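Local coordinates for CELL WALL surface anchor family protein (Streptococcus pneumoniae, PDB 2X9Z), which forms the repeating backbone of the pneumococcal pilus, a surface fibre that probably contributes to adhesion of the bacterium to host cells, at residues A76-D81 / L100-D105; F91-T96 / V112-S117. The protein carries 1 engineered substitution. All coordinates share one frame; numbering follows the deposited sequence.

Contact 1: residues A76-D81 / L100-D105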
loop_
_atom_site.group_PDB
_atom_site.type_symbol
_atom_site.label_atom_id
_atom_site.label_comp_id
_atom_site.label_asym_id
_atom_site.label_seq_id
_atom_site.Cartn_x
_atom_site.Cartn_y
_atom_site.Cartn_z
ATOM N N ALA A 76 -0.016 -1.188 -23.356
ATOM C CA ALA A 76 1.102 -1.553 -22.495
ATOM C C ALA A 76 2.166 -0.460 -22.496
ATOM O O ALA A 76 2.531 0.067 -23.546
ATOM C CB ALA A 76 1.710 -2.877 -22.939
ATOM N N LEU A 77 2.660 -0.110 -21.315
ATOM C CA LEU A 77 3.763 0.837 -21.238
ATOM C C LEU A 77 5.033 0.223 -21.828
ATOM O O LEU A 77 5.217 -0.994 -21.810
ATOM C CB LEU A 77 4.014 1.285 -19.795
ATOM C CG LEU A 77 2.986 2.234 -19.168
ATOM C CD1 LEU A 77 3.408 2.612 -17.752
ATOM C CD2 LEU A 77 2.812 3.485 -20.020
ATOM N N GLU A 78 5.901 1.075 -22.363
ATOM C CA GLU A 78 7.223 0.632 -22.789
ATOM C C GLU A 78 8.093 0.465 -21.535
ATOM O O GLU A 78 7.832 1.093 -20.514
ATOM C CB GLU A 78 7.830 1.638 -23.771
ATOM C CG GLU A 78 6.931 1.943 -24.977
ATOM C CD GLU A 78 6.921 0.839 -26.037
ATOM O OE1 GLU A 78 7.747 -0.093 -25.956
ATOM O OE2 GLU A 78 6.084 0.906 -26.963
ATOM N N ALA A 79 9.105 -0.394 -21.602
ATOM C CA ALA A 79 9.936 -0.686 -20.429
ATOM C C ALA A 79 10.486 0.556 -19.720
ATOM O O ALA A 79 10.518 0.618 -18.483
ATOM C CB ALA A 79 11.075 -1.616 -20.807
ATOM N N GLY A 80 10.921 1.540 -20.498
ATOM C CA GLY A 80 11.498 2.750 -19.938
ATOM C C GLY A 80 10.484 3.725 -19.358
ATOM O O GLY A 80 10.861 4.779 -18.836
ATOM N N ASP A 81 9.200 3.383 -19.443
ATOM C CA ASP A 81 8.134 4.251 -18.943
ATOM C C ASP A 81 7.886 4.102 -17.440
ATOM O O ASP A 81 7.157 4.898 -16.846
ATOM C CB ASP A 81 6.821 3.959 -19.668
ATOM C CG ASP A 81 6.845 4.358 -21.125
ATOM O OD1 ASP A 81 7.752 5.115 -21.539
ATOM O OD2 ASP A 81 5.938 3.915 -21.852
ATOM N N LEU A 100 5.372 9.418 -17.106
ATOM C CA LEU A 100 4.591 10.559 -16.645
ATOM C C LEU A 100 4.073 11.360 -17.832
ATOM O O LEU A 100 2.980 11.915 -17.788
ATOM C CB LEU A 100 5.428 11.449 -15.732
ATOM C CG LEU A 100 5.650 10.889 -14.322
ATOM C CD1 LEU A 100 6.734 11.663 -13.596
ATOM C CD2 LEU A 100 4.351 10.891 -13.525
ATOM N N ALA A 101 4.857 11.413 -18.904
ATOM C CA ALA A 101 4.449 12.166 -20.088
ATOM C C ALA A 101 3.162 11.615 -20.700
ATOM O O ALA A 101 2.437 12.338 -21.379
ATOM C CB ALA A 101 5.569 12.187 -21.129
ATOM N N LYS A 102 2.891 10.334 -20.467
ATOM C CA LYS A 102 1.712 9.688 -21.032
ATOM C C LYS A 102 0.448 9.869 -20.184
ATOM O O LYS A 102 -0.655 9.615 -20.665
ATOM C CB LYS A 102 1.982 8.199 -21.288
ATOM C CG LYS A 102 3.007 7.969 -22.390
ATOM C CD LYS A 102 3.351 6.504 -22.578
ATOM C CE LYS A 102 4.235 6.336 -23.808
ATOM N NZ LYS A 102 4.615 4.914 -24.018
ATOM N N VAL A 103 0.598 10.316 -18.937
ATOM C CA VAL A 103 -0.573 10.564 -18.093
ATOM C C VAL A 103 -0.758 12.031 -17.717
ATOM O O VAL A 103 -1.859 12.430 -17.364
ATOM C CB VAL A 103 -0.594 9.685 -16.811
ATOM C CG1 VAL A 103 -0.577 8.214 -17.176
ATOM C CG2 VAL A 103 0.568 10.030 -15.889
ATOM N N ASN A 104 0.310 12.827 -17.802
ATOM C CA ASN A 104 0.247 14.252 -17.484
ATOM C C ASN A 104 -0.185 15.069 -18.693
ATOM O O ASN A 104 0.070 14.681 -19.839
ATOM C CB ASN A 104 1.616 14.774 -17.040
ATOM C CG ASN A 104 1.923 14.482 -15.588
ATOM O OD1 ASN A 104 1.024 14.245 -14.778
ATOM N ND2 ASN A 104 3.207 14.512 -15.247
ATOM N N ASP A 105 -0.815 16.213 -18.437
ATOM C CA ASP A 105 -1.166 17.152 -19.498
ATOM C C ASP A 105 -1.936 16.491 -20.643
ATOM O O ASP A 105 -1.673 16.754 -21.822
ATOM C CB ASP A 105 0.087 17.848 -20.038
ATOM C CG ASP A 105 -0.234 19.109 -20.831
ATOM O OD1 ASP A 105 -1.293 19.726 -20.577
ATOM O OD2 ASP A 105 0.578 19.491 -21.704
HETATM O O HOH W 1 2.875 2.819 -24.365
HETATM O O HOH W 2 7.576 6.176 -24.041
#

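Contact 2: residues F91-T96 / V112-S117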
loop_
_atom_site.group_PDB
_atom_site.type_symbol
_atom_site.label_atom_id
_atom_site.label_comp_id
_atom_site.label_asym_id
_atom_site.label_seq_id
_atom_site.Cartn_x
_atom_site.Cartn_y
_atom_site.Cartn_z
ATOM N N PHE A 91 5.329 -5.335 -4.364
ATOM C CA PHE A 91 6.082 -4.578 -5.342
ATOM C C PHE A 91 5.818 -3.088 -5.233
ATOM O O PHE A 91 4.852 -2.652 -4.586
ATOM C CB PHE A 91 5.745 -5.053 -6.758
ATOM C CG PHE A 91 4.322 -4.772 -7.164
ATOM C CD1 PHE A 91 3.976 -3.573 -7.787
ATOM C CD2 PHE A 91 3.322 -5.701 -6.914
ATOM C CE1 PHE A 91 2.657 -3.315 -8.152
ATOM C CE2 PHE A 91 2.008 -5.445 -7.283
ATOM C CZ PHE A 91 1.677 -4.253 -7.903
ATOM N N ASP A 92 6.687 -2.318 -5.874
ATOM C CA ASP A 92 6.508 -0.882 -6.032
ATOM C C ASP A 92 6.727 -0.564 -7.502
ATOM O O ASP A 92 7.678 -1.058 -8.109
ATOM C CB ASP A 92 7.523 -0.123 -5.175
ATOM C CG ASP A 92 7.324 -0.356 -3.696
ATOM O OD1 ASP A 92 6.720 0.519 -3.059
ATOM O OD2 ASP A 92 7.770 -1.402 -3.167
ATOM N N LEU A 93 5.836 0.240 -8.078
ATOM C CA LEU A 93 5.893 0.569 -9.501
ATOM C C LEU A 93 5.748 2.077 -9.616
ATOM O O LEU A 93 4.751 2.640 -9.169
ATOM C CB LEU A 93 4.777 -0.138 -10.284
ATOM C CG LEU A 93 4.841 -0.068 -11.820
ATOM C CD1 LEU A 93 4.042 -1.203 -12.450
ATOM C CD2 LEU A 93 4.371 1.280 -12.373
ATOM N N LYS A 94 6.747 2.733 -10.196
ATOM C CA LYS A 94 6.713 4.176 -10.324
ATOM C C LYS A 94 6.887 4.580 -11.781
ATOM O O LYS A 94 7.677 3.979 -12.514
ATOM C CB LYS A 94 7.817 4.803 -9.479
ATOM C CG LYS A 94 9.219 4.539 -9.981
ATOM C CD LYS A 94 10.202 5.506 -9.358
ATOM C CE LYS A 94 11.035 6.185 -10.420
ATOM N NZ LYS A 94 11.833 7.295 -9.840
ATOM N N LEU A 95 6.146 5.595 -12.211
ATOM C CA LEU A 95 6.327 6.094 -13.567
ATOM C C LEU A 95 7.621 6.905 -13.664
ATOM O O LEU A 95 7.933 7.702 -12.774
ATOM C CB LEU A 95 5.136 6.946 -14.008
ATOM C CG LEU A 95 3.782 6.239 -14.048
ATOM C CD1 LEU A 95 2.750 7.131 -14.720
ATOM C CD2 LEU A 95 3.872 4.892 -14.766
ATOM N N THR A 96 8.383 6.686 -14.734
ATOM C CA THR A 96 9.539 7.528 -15.032
ATOM C C THR A 96 9.042 8.801 -15.705
ATOM O O THR A 96 7.842 8.964 -15.924
ATOM C CB THR A 96 10.475 6.835 -16.016
ATOM O OG1 THR A 96 9.763 6.615 -17.236
ATOM C CG2 THR A 96 10.959 5.501 -15.463
ATOM N N VAL A 112 -4.923 4.000 -15.638
ATOM C CA VAL A 112 -3.779 3.108 -15.473
ATOM C C VAL A 112 -4.279 1.802 -14.881
ATOM O O VAL A 112 -5.029 1.818 -13.913
ATOM C CB VAL A 112 -2.705 3.704 -14.531
ATOM C CG1 VAL A 112 -1.487 2.784 -14.472
ATOM C CG2 VAL A 112 -2.296 5.093 -14.993
ATOM N N LYS A 113 -3.879 0.680 -15.468
ATOM C CA LYS A 113 -4.227 -0.622 -14.922
ATOM C C LYS A 113 -2.962 -1.443 -14.691
ATOM O O LYS A 113 -2.117 -1.584 -15.581
ATOM C CB LYS A 113 -5.171 -1.366 -15.871
ATOM C CG LYS A 113 -5.596 -2.750 -15.388
ATOM C CD LYS A 113 -6.651 -3.324 -16.324
ATOM C CE LYS A 113 -6.964 -4.771 -16.028
ATOM N NZ LYS A 113 -7.942 -5.289 -17.020
ATOM N N ILE A 114 -2.835 -1.967 -13.481
ATOM C CA ILE A 114 -1.714 -2.815 -13.111
ATOM C C ILE A 114 -2.286 -4.176 -12.747
ATOM O O ILE A 114 -3.198 -4.276 -11.921
ATOM C CB ILE A 114 -0.958 -2.250 -11.898
ATOM C CG1 ILE A 114 -0.414 -0.857 -12.220
ATOM C CG2 ILE A 114 0.168 -3.205 -11.465
ATOM C CD1 ILE A 114 0.116 -0.121 -10.998
ATOM N N THR A 115 -1.781 -5.227 -13.380
ATOM C CA THR A 115 -2.252 -6.577 -13.088
ATOM C C THR A 115 -1.093 -7.437 -12.609
ATOM O O THR A 115 0.069 -7.197 -12.961
ATOM C CB THR A 115 -2.921 -7.235 -14.312
ATOM O OG1 THR A 115 -1.961 -7.382 -15.364
ATOM C CG2 THR A 115 -4.074 -6.390 -14.825
ATOM N N TYR A 116 -1.416 -8.445 -11.806
ATOM C CA TYR A 116 -0.419 -9.384 -11.288
ATOM C C TYR A 116 -1.155 -10.523 -10.606
ATOM O O TYR A 116 -2.372 -10.477 -10.453
ATOM C CB TYR A 116 0.514 -8.699 -10.284
ATOM C CG TYR A 116 -0.167 -8.304 -8.996
ATOM C CD1 TYR A 116 -0.192 -9.175 -7.903
ATOM C CD2 TYR A 116 -0.797 -7.073 -8.868
ATOM C CE1 TYR A 116 -0.820 -8.827 -6.711
ATOM C CE2 TYR A 116 -1.425 -6.708 -7.678
ATOM C CZ TYR A 116 -1.435 -7.594 -6.608
ATOM O OH TYR A 116 -2.054 -7.244 -5.436
ATOM N N SER A 117 -0.420 -11.542 -10.194
ATOM C CA SER A 117 -1.052 -12.621 -9.450
ATOM C C SER A 117 -0.289 -12.953 -8.178
ATOM O O SER A 117 0.867 -12.540 -7.997
ATOM C CB SER A 117 -1.227 -13.865 -10.320
ATOM O OG SER A 117 0.023 -14.398 -10.713
#

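Contact 1: residues A76-D81 / L100-D105
K102 reaches out from helix 97-103 and sets its ammonium on the carboxylate of D81, with K102 NZ 2.7 Å from D81 OD2. The lysine chain is extended beyond CG (chi2 to chi4 all near 180°), which carries NZ from the helix over to the loop. It meets OD2 on the syn side, 23° out of the carboxylate plane. From the opposite face the backbone N of E78 donates to the same oxygen, E78 N to D81 OD2 being 2.9 Å, so two donors grip OD2, one from its own loop and one from the helix. Beneath the charges the packing is apolar: L77 CD2 lies 4.0 Å from K102 CD, and L77 also rests on V70 and V72. The outer side is looser and wet. One water joins K102 NZ to the carbonyl O of A76, and a second accepts a weak bond from NZ while donating to D81 OD1. D81 N bonds back to E78 O, closing a tight turn whose Asp side chain returns to the E78 amide; the salt bridge ties this strand-connecting loop to the short helix of a Cna-B-like pilin domain.

Contact 2: residues F91-T96 / V112-S117
Two sheets of a Cna-B-like pilin domain face each other here, and strands 90-95 and 110-120 meet across the core between them. The segments run nearly antiparallel, at 156°, with axes 10.8 Å apart at closest approach; side chains alone join them. At one end F91 turns its edge to the face of Y116. The ring centroids are 5.1 Å apart and the planes stand at 71°, an edge-to-face pair. F91 CE2 makes the touch, 3.6 Å from Y116 CD2 and offset toward the rim of the tyrosine ring. Both residues point toward the facing strand, and their similar first torsions (chi1 66° for F91, 68° for Y116) set how each ring swings within the core. Farther along, I114 runs alongside F91 but heads the other way, its CG2 methyl 4.0 Å from F91 CZ. The other branch of I114 ends in CD1, which lies 4.3 Å from L93 CD1 in a lighter contact. Y36 packs against Y116, and F63 against F91, extending the aromatic cluster. A weak hydrogen bond from Y116 OH to D55 OD2, on strand 50-57, adds a polar link between the sheets. Between the two segments themselves no polar bond forms, so their cohesion comes from dispersion and the weak electrostatics of ring hydrogens over a pi face.

The centres of contacts 1 and 2 lie about 12 Å apart on the same side of the chain's centre, within one Cna-B-like domain. Along the chain their segments alternate: 76-81, 91-96, 100-105, then 112-117. Strand 90-95 leads directly into helix 97-103, which is followed by strand 110-120, so the helix of contact 1 connects the two strands of contact 2. They also touch: G80 O and D81 O probably bond to T96 OG1 and T96 N, while L77 and V103 pack on L95. Contact 2 thus lies in the core between the sheets, and contact 1 lies at its partly buried margin, where loop and helix meet.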